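Local coordinates for protein induced by osmotic stress (Scheffersomyces stipitis, PDB 5YWN), which probably reduces carbonyl substrates, haloketones among them, with NADPH as hydride donor, as an extended short-chain reductase of the dihydroflavonol-4-reductase subfamily, at residues Glu214-Leu222 and Val322-Leu330; Phe266-Lys277 and Pro287-Phe296. The protein carries 1 engineered substitution. All coordinates share one frame; numbering follows the deposited sequence.

Contact 1. Residues Glu214-Leu222 and Val322-Leu330; sequences EMVNSVLKL and VVDSIKQVL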
loop_
_atom_site.group_PDB
_atom_site.type_symbol
_atom_site.label_atom_id
_atom_site.label_comp_id
_atom_site.label_asym_id
_atom_site.label_seq_id
_atom_site.Cartn_x
_atom_site.Cartn_y
_atom_site.Cartn_z
ATOM N N GLU A 214 -8.139 6.178 -7.349
ATOM C CA GLU A 214 -9.320 6.801 -7.824
ATOM C C GLU A 214 -9.424 8.262 -7.414
ATOM O O GLU A 214 -10.118 8.961 -7.996
ATOM C CB GLU A 214 -10.540 6.008 -7.438
ATOM C CG GLU A 214 -11.870 6.557 -7.903
ATOM C CD GLU A 214 -12.093 6.445 -9.395
ATOM O OE1 GLU A 214 -11.338 5.732 -10.064
ATOM O OE2 GLU A 214 -13.014 7.102 -9.872
ATOM N N MET A 215 -8.707 8.674 -6.391
ATOM C CA MET A 215 -8.661 10.057 -6.008
ATOM C C MET A 215 -8.053 10.900 -7.117
ATOM O O MET A 215 -8.452 11.990 -7.315
ATOM C CB MET A 215 -7.904 10.276 -4.723
ATOM C CG MET A 215 -8.638 9.905 -3.450
ATOM S SD MET A 215 -7.476 9.693 -2.127
ATOM C CE MET A 215 -6.917 11.337 -1.868
ATOM N N VAL A 216 -7.060 10.384 -7.782
ATOM C CA VAL A 216 -6.619 10.993 -9.010
ATOM C C VAL A 216 -7.603 10.786 -10.186
ATOM O O VAL A 216 -8.035 11.717 -10.786
ATOM C CB VAL A 216 -5.215 10.505 -9.412
ATOM C CG1 VAL A 216 -4.832 10.940 -10.799
ATOM C CG2 VAL A 216 -4.173 10.978 -8.447
ATOM N N ASN A 217 -7.910 9.553 -10.481
ATOM C CA ASN A 217 -8.635 9.189 -11.670
ATOM C C ASN A 217 -10.091 9.670 -11.797
ATOM O O ASN A 217 -10.573 9.895 -12.864
ATOM C CB ASN A 217 -8.437 7.725 -11.974
ATOM C CG ASN A 217 -6.978 7.365 -12.053
ATOM O OD1 ASN A 217 -6.199 8.083 -12.584
ATOM N ND2 ASN A 217 -6.634 6.252 -11.538
ATOM N N SER A 218 -10.717 9.918 -10.676
ATOM C CA SER A 218 -12.030 10.454 -10.602
ATOM C C SER A 218 -12.155 11.872 -11.206
ATOM O O SER A 218 -13.207 12.277 -11.540
ATOM C CB SER A 218 -12.511 10.454 -9.166
ATOM O OG SER A 218 -11.780 11.343 -8.396
ATOM N N VAL A 219 -11.053 12.567 -11.358
ATOM C CA VAL A 219 -11.092 13.898 -11.886
ATOM C C VAL A 219 -11.681 13.905 -13.281
ATOM O O VAL A 219 -12.232 14.831 -13.669
ATOM C CB VAL A 219 -9.747 14.635 -11.896
ATOM C CG1 VAL A 219 -9.055 14.533 -10.598
ATOM C CG2 VAL A 219 -8.856 14.166 -13.004
ATOM N N LEU A 220 -11.502 12.824 -13.992
ATOM C CA LEU A 220 -12.008 12.617 -15.314
ATOM C C LEU A 220 -13.536 12.598 -15.348
ATOM O O LEU A 220 -14.113 12.837 -16.332
ATOM C CB LEU A 220 -11.424 11.356 -15.916
ATOM C CG LEU A 220 -9.913 11.314 -16.067
ATOM C CD1 LEU A 220 -9.446 10.150 -16.907
ATOM C CD2 LEU A 220 -9.420 12.599 -16.657
ATOM N N LYS A 221 -14.153 12.318 -14.229
ATOM C CA LYS A 221 -15.579 12.341 -14.120
ATOM C C LYS A 221 -16.205 13.679 -13.744
ATOM O O LYS A 221 -17.400 13.809 -13.716
ATOM C CB LYS A 221 -15.998 11.285 -13.175
ATOM C CG LYS A 221 -15.628 9.912 -13.641
ATOM C CD LYS A 221 -15.081 9.111 -12.501
ATOM C CE LYS A 221 -15.566 7.699 -12.520
ATOM N NZ LYS A 221 -14.552 6.642 -12.439
ATOM N N LEU A 222 -15.381 14.661 -13.467
ATOM C CA LEU A 222 -15.868 15.967 -13.217
ATOM C C LEU A 222 -16.393 16.598 -14.504
ATOM O O LEU A 222 -16.074 16.198 -15.565
ATOM C CB LEU A 222 -14.815 16.848 -12.610
ATOM C CG LEU A 222 -14.240 16.453 -11.273
ATOM C CD1 LEU A 222 -13.049 17.310 -10.985
ATOM C CD2 LEU A 222 -15.257 16.582 -10.170
ATOM N N VAL A 322 0.579 11.500 -11.374
ATOM C CA VAL A 322 -0.716 11.833 -11.895
ATOM C C VAL A 322 -0.795 11.650 -13.418
ATOM O O VAL A 322 -1.661 11.033 -13.857
ATOM C CB VAL A 322 -1.102 13.266 -11.483
ATOM C CG1 VAL A 322 -2.234 13.825 -12.287
ATOM C CG2 VAL A 322 -1.473 13.311 -10.023
ATOM N N VAL A 323 0.136 12.188 -14.168
ATOM C CA VAL A 323 0.102 12.101 -15.616
ATOM C C VAL A 323 0.165 10.621 -16.040
ATOM O O VAL A 323 -0.572 10.223 -16.827
ATOM C CB VAL A 323 1.250 12.908 -16.307
ATOM C CG1 VAL A 323 1.445 12.511 -17.747
ATOM C CG2 VAL A 323 1.062 14.401 -16.213
ATOM N N ASP A 324 1.044 9.857 -15.448
ATOM C CA ASP A 324 1.196 8.471 -15.790
ATOM C C ASP A 324 -0.114 7.739 -15.505
ATOM O O ASP A 324 -0.494 6.926 -16.249
ATOM C CB ASP A 324 2.374 7.831 -15.035
ATOM C CG ASP A 324 3.736 8.219 -15.610
ATOM O OD1 ASP A 324 3.782 8.899 -16.619
ATOM O OD2 ASP A 324 4.744 7.835 -15.047
ATOM N N SER A 325 -0.772 8.062 -14.405
ATOM C CA SER A 325 -1.999 7.405 -14.055
ATOM C C SER A 325 -3.131 7.701 -15.059
ATOM O O SER A 325 -3.813 6.835 -15.482
ATOM C CB SER A 325 -2.377 7.707 -12.596
ATOM O OG SER A 325 -3.579 7.130 -12.210
ATOM N N ILE A 326 -3.268 8.966 -15.422
ATOM C CA ILE A 326 -4.229 9.420 -16.394
ATOM C C ILE A 326 -3.999 8.922 -17.808
ATOM O O ILE A 326 -4.912 8.554 -18.441
ATOM C CB ILE A 326 -4.431 10.934 -16.324
ATOM C CG1 ILE A 326 -5.142 11.275 -15.036
ATOM C CG2 ILE A 326 -5.268 11.450 -17.473
ATOM C CD1 ILE A 326 -4.709 12.531 -14.445
ATOM N N LYS A 327 -2.761 8.905 -18.246
ATOM C CA LYS A 327 -2.411 8.427 -19.568
ATOM C C LYS A 327 -2.879 7.003 -19.691
ATOM O O LYS A 327 -3.444 6.668 -20.655
ATOM C CB LYS A 327 -0.923 8.454 -19.799
ATOM C CG LYS A 327 -0.442 9.720 -20.403
ATOM C CD LYS A 327 1.045 9.765 -20.718
ATOM C CE LYS A 327 1.453 11.156 -21.157
ATOM N NZ LYS A 327 2.838 11.558 -20.768
ATOM N N GLN A 328 -2.689 6.200 -18.655
ATOM C CA GLN A 328 -3.159 4.850 -18.691
ATOM C C GLN A 328 -4.661 4.712 -18.830
ATOM O O GLN A 328 -5.108 3.923 -19.582
ATOM C CB GLN A 328 -2.706 4.082 -17.474
ATOM C CG GLN A 328 -3.089 2.628 -17.497
ATOM C CD GLN A 328 -2.478 1.838 -16.385
ATOM O OE1 GLN A 328 -2.627 2.166 -15.252
ATOM N NE2 GLN A 328 -1.802 0.782 -16.733
ATOM N N VAL A 329 -5.414 5.469 -18.073
ATOM C CA VAL A 329 -6.837 5.397 -18.136
ATOM C C VAL A 329 -7.342 5.837 -19.520
ATOM O O VAL A 329 -8.223 5.265 -20.046
ATOM C CB VAL A 329 -7.522 6.176 -17.006
ATOM C CG1 VAL A 329 -9.024 6.266 -17.255
ATOM C CG2 VAL A 329 -7.229 5.537 -15.673
ATOM N N LEU A 330 -6.737 6.851 -20.071
ATOM C CA LEU A 330 -7.081 7.292 -21.409
ATOM C C LEU A 330 -6.768 6.223 -22.455
ATOM O O LEU A 330 -7.551 5.978 -23.306
ATOM C CB LEU A 330 -6.436 8.608 -21.762
ATOM C CG LEU A 330 -6.835 9.797 -20.939
ATOM C CD1 LEU A 330 -6.184 11.055 -21.372
ATOM C CD2 LEU A 330 -8.301 9.977 -20.888
#
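Val216 and Val322 meet at the apolar centre, one methyl from each, with Val216 CG2 3.9 Å from Val322 CG2. The other branch of Val216, CG1, lies anti to the backbone N (chi1 170°) and reaches the end of Ile326, where it comes 4.0 Å from CD1. Beta-branched residues suit this place: the valines offer two methyls close to the backbone, isoleucine adds a longer arm, and the helices can approach until the CA atoms of Asn217 and Ile326 are 6.5 Å apart. Around this centre, Phe196 of strand 194-196 also touches Val216, while Val275 of helix 268-278 touches Ile326.

One turn further on, in the 3-10 segment 218-221, Leu220 carries the packing. Its CD1 touches two successive residues of helix 318-332, 3.9 Å from Val329 CG1 and 4.1 Å from Leu330 CD2; the Leu220 and Val329 side chains run antiparallel, alongside one another.

The polar edge is made by Asn217 and Ser325. Ser325 OG donates to Asn217 OD1 over 2.8 Å, lying in the carbonyl plane on a lone pair, with a C=O...OG angle of 110°. The serine hydroxyl stands anti to its backbone N (chi1 178°), which turns it across the gap. A small serine lets the amide in close, and Val329 CG2 packs 4.1 Å from Asn217 CG, beside the bonded group. The residue before Ser325, Asp324, forms a salt bridge with Arg239.

The chemistry is thus mostly that of methyl groups, which fit by shape, with one directional bond at the margin that fixes the asparagine carbonyl against the C-terminal helix.

Contact 2. Residues Phe266-Lys277 and Pro287-Phe296; sequences FNGQTLLDVVRK and PVGKPHSDDF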
loop_
_atom_site.group_PDB
_atom_site.type_symbol
_atom_site.label_atom_id
_atom_site.label_comp_id
_atom_site.label_asym_id
_atom_site.label_seq_id
_atom_site.Cartn_x
_atom_site.Cartn_y
_atom_site.Cartn_z
ATOM N N PHE A 266 -0.598 17.896 -1.557
ATOM C CA PHE A 266 -1.469 18.268 -2.618
ATOM C C PHE A 266 -2.880 18.548 -2.127
ATOM O O PHE A 266 -3.284 18.102 -1.104
ATOM C CB PHE A 266 -1.543 17.155 -3.637
ATOM C CG PHE A 266 -2.276 15.967 -3.161
ATOM C CD1 PHE A 266 -1.673 15.032 -2.397
ATOM C CD2 PHE A 266 -3.584 15.839 -3.443
ATOM C CE1 PHE A 266 -2.341 13.955 -1.950
ATOM C CE2 PHE A 266 -4.286 14.767 -3.003
ATOM C CZ PHE A 266 -3.664 13.822 -2.268
ATOM N N ASN A 267 -3.617 19.226 -2.976
ATOM C CA ASN A 267 -5.052 19.312 -2.907
ATOM C C ASN A 267 -5.721 19.153 -4.259
ATOM O O ASN A 267 -5.089 18.915 -5.213
ATOM C CB ASN A 267 -5.531 20.541 -2.141
ATOM C CG ASN A 267 -5.276 21.849 -2.861
ATOM O OD1 ASN A 267 -5.134 21.906 -4.036
ATOM N ND2 ASN A 267 -5.248 22.896 -2.109
ATOM N N GLY A 268 -7.014 19.354 -4.284
ATOM C CA GLY A 268 -7.792 19.287 -5.484
ATOM C C GLY A 268 -7.355 20.273 -6.558
ATOM O O GLY A 268 -7.414 19.976 -7.681
ATOM N N GLN A 269 -6.934 21.452 -6.163
ATOM C CA GLN A 269 -6.395 22.414 -7.093
ATOM C C GLN A 269 -5.103 21.958 -7.745
ATOM O O GLN A 269 -4.954 22.096 -8.897
ATOM C CB GLN A 269 -6.241 23.785 -6.476
ATOM C CG GLN A 269 -5.997 24.869 -7.476
ATOM C CD GLN A 269 -7.162 25.131 -8.378
ATOM O OE1 GLN A 269 -8.208 25.501 -7.938
ATOM N NE2 GLN A 269 -6.972 24.906 -9.628
ATOM N N THR A 270 -4.228 21.356 -6.965
ATOM C CA THR A 270 -2.992 20.815 -7.449
ATOM C C THR A 270 -3.282 19.759 -8.530
ATOM O O THR A 270 -2.703 19.783 -9.568
ATOM C CB THR A 270 -2.201 20.099 -6.325
ATOM O OG1 THR A 270 -2.332 20.786 -5.107
ATOM C CG2 THR A 270 -0.759 20.028 -6.687
ATOM N N LEU A 271 -4.237 18.895 -8.256
ATOM C CA LEU A 271 -4.657 17.868 -9.149
ATOM C C LEU A 271 -5.247 18.397 -10.466
ATOM O O LEU A 271 -4.836 18.010 -11.506
ATOM C CB LEU A 271 -5.676 17.006 -8.442
ATOM C CG LEU A 271 -6.402 15.976 -9.250
ATOM C CD1 LEU A 271 -5.495 15.038 -10.006
ATOM C CD2 LEU A 271 -7.497 15.246 -8.510
ATOM N N LEU A 272 -6.154 19.329 -10.363
ATOM C CA LEU A 272 -6.765 19.971 -11.497
ATOM C C LEU A 272 -5.734 20.693 -12.374
ATOM O O LEU A 272 -5.771 20.604 -13.548
ATOM C CB LEU A 272 -7.766 20.973 -11.002
ATOM C CG LEU A 272 -9.220 20.579 -10.894
ATOM C CD1 LEU A 272 -10.091 21.729 -10.467
ATOM C CD2 LEU A 272 -9.718 19.982 -12.177
ATOM N N ASP A 273 -4.813 21.368 -11.756
ATOM C CA ASP A 273 -3.819 22.105 -12.463
ATOM C C ASP A 273 -2.944 21.182 -13.304
ATOM O O ASP A 273 -2.618 21.504 -14.379
ATOM C CB ASP A 273 -2.986 22.979 -11.519
ATOM C CG ASP A 273 -3.779 24.197 -10.936
ATOM O OD1 ASP A 273 -4.793 24.585 -11.455
ATOM O OD2 ASP A 273 -3.342 24.736 -9.959
ATOM N N VAL A 274 -2.573 20.056 -12.757
ATOM C CA VAL A 274 -1.789 19.113 -13.489
ATOM C C VAL A 274 -2.528 18.527 -14.670
ATOM O O VAL A 274 -2.047 18.551 -15.721
ATOM C CB VAL A 274 -1.234 18.036 -12.532
ATOM C CG1 VAL A 274 -0.815 16.765 -13.240
ATOM C CG2 VAL A 274 -0.112 18.585 -11.680
ATOM N N VAL A 275 -3.710 18.048 -14.450
ATOM C CA VAL A 275 -4.473 17.411 -15.472
ATOM C C VAL A 275 -4.809 18.336 -16.655
ATOM O O VAL A 275 -4.672 17.965 -17.763
ATOM C CB VAL A 275 -5.735 16.807 -14.869
ATOM C CG1 VAL A 275 -6.656 16.290 -15.918
ATOM C CG2 VAL A 275 -5.372 15.690 -13.926
ATOM N N ARG A 276 -5.200 19.558 -16.356
ATOM C CA ARG A 276 -5.545 20.503 -17.384
ATOM C C ARG A 276 -4.380 20.893 -18.306
ATOM O O ARG A 276 -4.575 21.000 -19.461
ATOM C CB ARG A 276 -6.262 21.719 -16.809
ATOM C CG ARG A 276 -7.604 21.456 -16.165
ATOM C CD ARG A 276 -8.104 22.644 -15.375
ATOM N NE ARG A 276 -8.204 23.772 -16.253
ATOM C CZ ARG A 276 -9.191 23.957 -17.102
ATOM N NH1 ARG A 276 -10.213 23.151 -17.099
ATOM N NH2 ARG A 276 -9.161 24.965 -17.919
ATOM N N LYS A 277 -3.194 21.105 -17.763
ATOM C CA LYS A 277 -2.005 21.346 -18.549
ATOM C C LYS A 277 -1.555 20.175 -19.420
ATOM O O LYS A 277 -1.282 20.330 -20.533
ATOM C CB LYS A 277 -0.876 21.761 -17.651
ATOM C CG LYS A 277 -1.050 23.100 -16.982
ATOM C CD LYS A 277 0.100 23.388 -16.049
ATOM C CE LYS A 277 0.143 24.832 -15.605
ATOM N NZ LYS A 277 -0.916 25.136 -14.675
ATOM N N PRO A 287 -13.553 21.572 -14.483
ATOM C CA PRO A 287 -13.510 22.861 -13.783
ATOM C C PRO A 287 -12.125 23.482 -13.772
ATOM O O PRO A 287 -11.181 22.804 -13.967
ATOM C CB PRO A 287 -13.958 22.526 -12.377
ATOM C CG PRO A 287 -14.061 21.069 -12.310
ATOM C CD PRO A 287 -13.580 20.458 -13.548
ATOM N N VAL A 288 -12.076 24.781 -13.577
ATOM C CA VAL A 288 -10.851 25.548 -13.528
ATOM C C VAL A 288 -10.366 25.873 -12.122
ATOM O O VAL A 288 -9.248 25.808 -11.836
ATOM C CB VAL A 288 -10.971 26.859 -14.347
ATOM C CG1 VAL A 288 -9.630 27.514 -14.496
ATOM C CG2 VAL A 288 -11.550 26.604 -15.715
ATOM N N GLY A 289 -11.281 26.244 -11.265
ATOM C CA GLY A 289 -10.965 26.714 -9.950
ATOM C C GLY A 289 -10.088 27.929 -9.971
ATOM O O GLY A 289 -10.324 28.817 -10.702
ATOM N N LYS A 290 -9.060 27.908 -9.145
ATOM C CA LYS A 290 -8.163 29.001 -8.989
ATOM C C LYS A 290 -6.772 28.498 -9.139
ATOM O O LYS A 290 -6.158 28.142 -8.201
ATOM C CB LYS A 290 -8.375 29.714 -7.657
ATOM C CG LYS A 290 -9.764 30.281 -7.507
ATOM C CD LYS A 290 -9.820 31.367 -6.461
ATOM C CE LYS A 290 -9.973 30.804 -5.062
ATOM N NZ LYS A 290 -10.691 29.493 -4.954
ATOM N N PRO A 291 -6.259 28.479 -10.348
ATOM C CA PRO A 291 -5.001 27.802 -10.596
ATOM C C PRO A 291 -3.845 28.334 -9.805
ATOM O O PRO A 291 -3.707 29.482 -9.680
ATOM C CB PRO A 291 -4.773 28.013 -12.071
ATOM C CG PRO A 291 -6.073 28.339 -12.637
ATOM C CD PRO A 291 -6.977 28.783 -11.579
ATOM N N HIS A 292 -3.088 27.436 -9.211
ATOM C CA HIS A 292 -1.920 27.725 -8.397
ATOM C C HIS A 292 -2.185 28.551 -7.159
ATOM O O HIS A 292 -1.347 29.214 -6.700
ATOM C CB HIS A 292 -0.780 28.261 -9.257
ATOM C CG HIS A 292 -0.547 27.427 -10.466
ATOM N ND1 HIS A 292 -0.176 26.114 -10.389
ATOM C CD2 HIS A 292 -0.745 27.679 -11.770
ATOM C CE1 HIS A 292 -0.109 25.609 -11.595
ATOM N NE2 HIS A 292 -0.421 26.549 -12.453
ATOM N N SER A 293 -3.394 28.460 -6.643
ATOM C CA SER A 293 -3.771 29.026 -5.364
ATOM C C SER A 293 -3.433 28.116 -4.206
ATOM O O SER A 293 -3.613 28.493 -3.117
ATOM C CB SER A 293 -5.266 29.324 -5.280
ATOM O OG SER A 293 -6.018 28.178 -5.307
ATOM N N ASP A 294 -3.024 26.901 -4.481
ATOM C CA ASP A 294 -2.594 25.996 -3.452
ATOM C C ASP A 294 -1.281 26.477 -2.868
ATOM O O ASP A 294 -0.388 26.799 -3.587
ATOM C CB ASP A 294 -2.511 24.568 -3.966
ATOM C CG ASP A 294 -1.789 24.440 -5.308
ATOM O OD1 ASP A 294 -1.855 25.370 -6.099
ATOM O OD2 ASP A 294 -1.222 23.404 -5.579
ATOM N N ASP A 295 -1.207 26.599 -1.565
ATOM C CA ASP A 295 0.000 26.995 -0.896
ATOM C C ASP A 295 0.277 26.106 0.299
ATOM O O ASP A 295 -0.434 26.156 1.233
ATOM C CB ASP A 295 -0.144 28.457 -0.485
ATOM C CG ASP A 295 0.967 28.960 0.377
ATOM O OD1 ASP A 295 1.871 28.251 0.711
ATOM O OD2 ASP A 295 0.919 30.090 0.747
ATOM N N PHE A 296 1.326 25.328 0.249
ATOM C CA PHE A 296 1.694 24.432 1.339
ATOM C C PHE A 296 2.898 24.821 2.187
ATOM O O PHE A 296 3.404 24.031 2.920
ATOM C CB PHE A 296 1.808 22.980 0.872
ATOM C CG PHE A 296 0.649 22.515 0.101
ATOM C CD1 PHE A 296 -0.548 22.314 0.702
ATOM C CD2 PHE A 296 0.752 22.291 -1.227
ATOM C CE1 PHE A 296 -1.623 21.893 -0.003
ATOM C CE2 PHE A 296 -0.307 21.870 -1.934
ATOM C CZ PHE A 296 -1.502 21.687 -1.325
HETATM O O HOH W 1 -1.186 23.669 -8.662
HETATM O O HOH W 2 -6.807 24.565 -13.062
#
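Asp273 OD2 lies over one face of the His292 ring, 3.5 Å above its plane and offset toward the rim, while Lys277 reaches the ring edge and donates from NZ to NE2 over 2.7 Å. Val288 CG2 sits similarly over one face of the Arg276 guanidinium, whose NH1 bonds to the carbonyl of Ala283. At the Phe296 ring, Thr270 OG1 approaches the edge in plane. These groups bind an irregular chain along helix 268-278, which opens with a capping box: Asn267 OD1 accepts from Thr270 N, and Thr270 OG1 in turn accepts from Asn267 N at 2.9 Å, nearly straight (175°). Short polar side chains suit both ends of the box.

Gln269 makes two bonds to the loop backbone. Its chain, bent at chi2 (67°), brings the amide against that backbone, where OE1 accepts from Lys290 N at 2.8 Å, the donor standing above the carbonyl plane. NE2 donates to Val288 O and to Asp273 OD1, two acceptors that lie near the amide plane. Replaced by alanine, the residue would lose its amide, probably leaving Lys290 N without its acceptor, Val288 O with water 2 alone of the bonds described, and Asp273 somewhat freer to turn. Gly289 passes this point with positive phi, and a CB there would clash with OE1.

Asp273 is shared as well. OD2 takes the backbone N of His292 on its syn side at 2.8 Å, within the type II turn Lys290-Ser293, whose third position has positive phi. Water 1 lies within bonding distance of Asp273 OD2 and Asp294 OD2 and can help to bridge these two carboxylates of like charge. Water 2 donates to Asp273 OD1 at 2.6 Å and to Val288 O at 3.0 Å.

In the fold
Helix 268-278 joins the two contacts, whose centres lie 14 Å apart. In contact 2 one side of this helix holds the loop 287-296; its other residues pack on both segments of contact 1, Leu271 against Val219 and Val274 against Val322. Along the chain, contact 2 falls between the two segments of contact 1. Both belong to the part of the protein around the C-terminal helix 318-332, beside the Rossmann sheet, since Thr270, Val274 and Val275 all touch that helix. Neither contact reaches the cofactor directly: the side chains of Val216 and Phe266 are each about 10 Å from NADP, although the side chains of Ser325 and Tyr13, an NADP-binding residue, are about 6 Å apart.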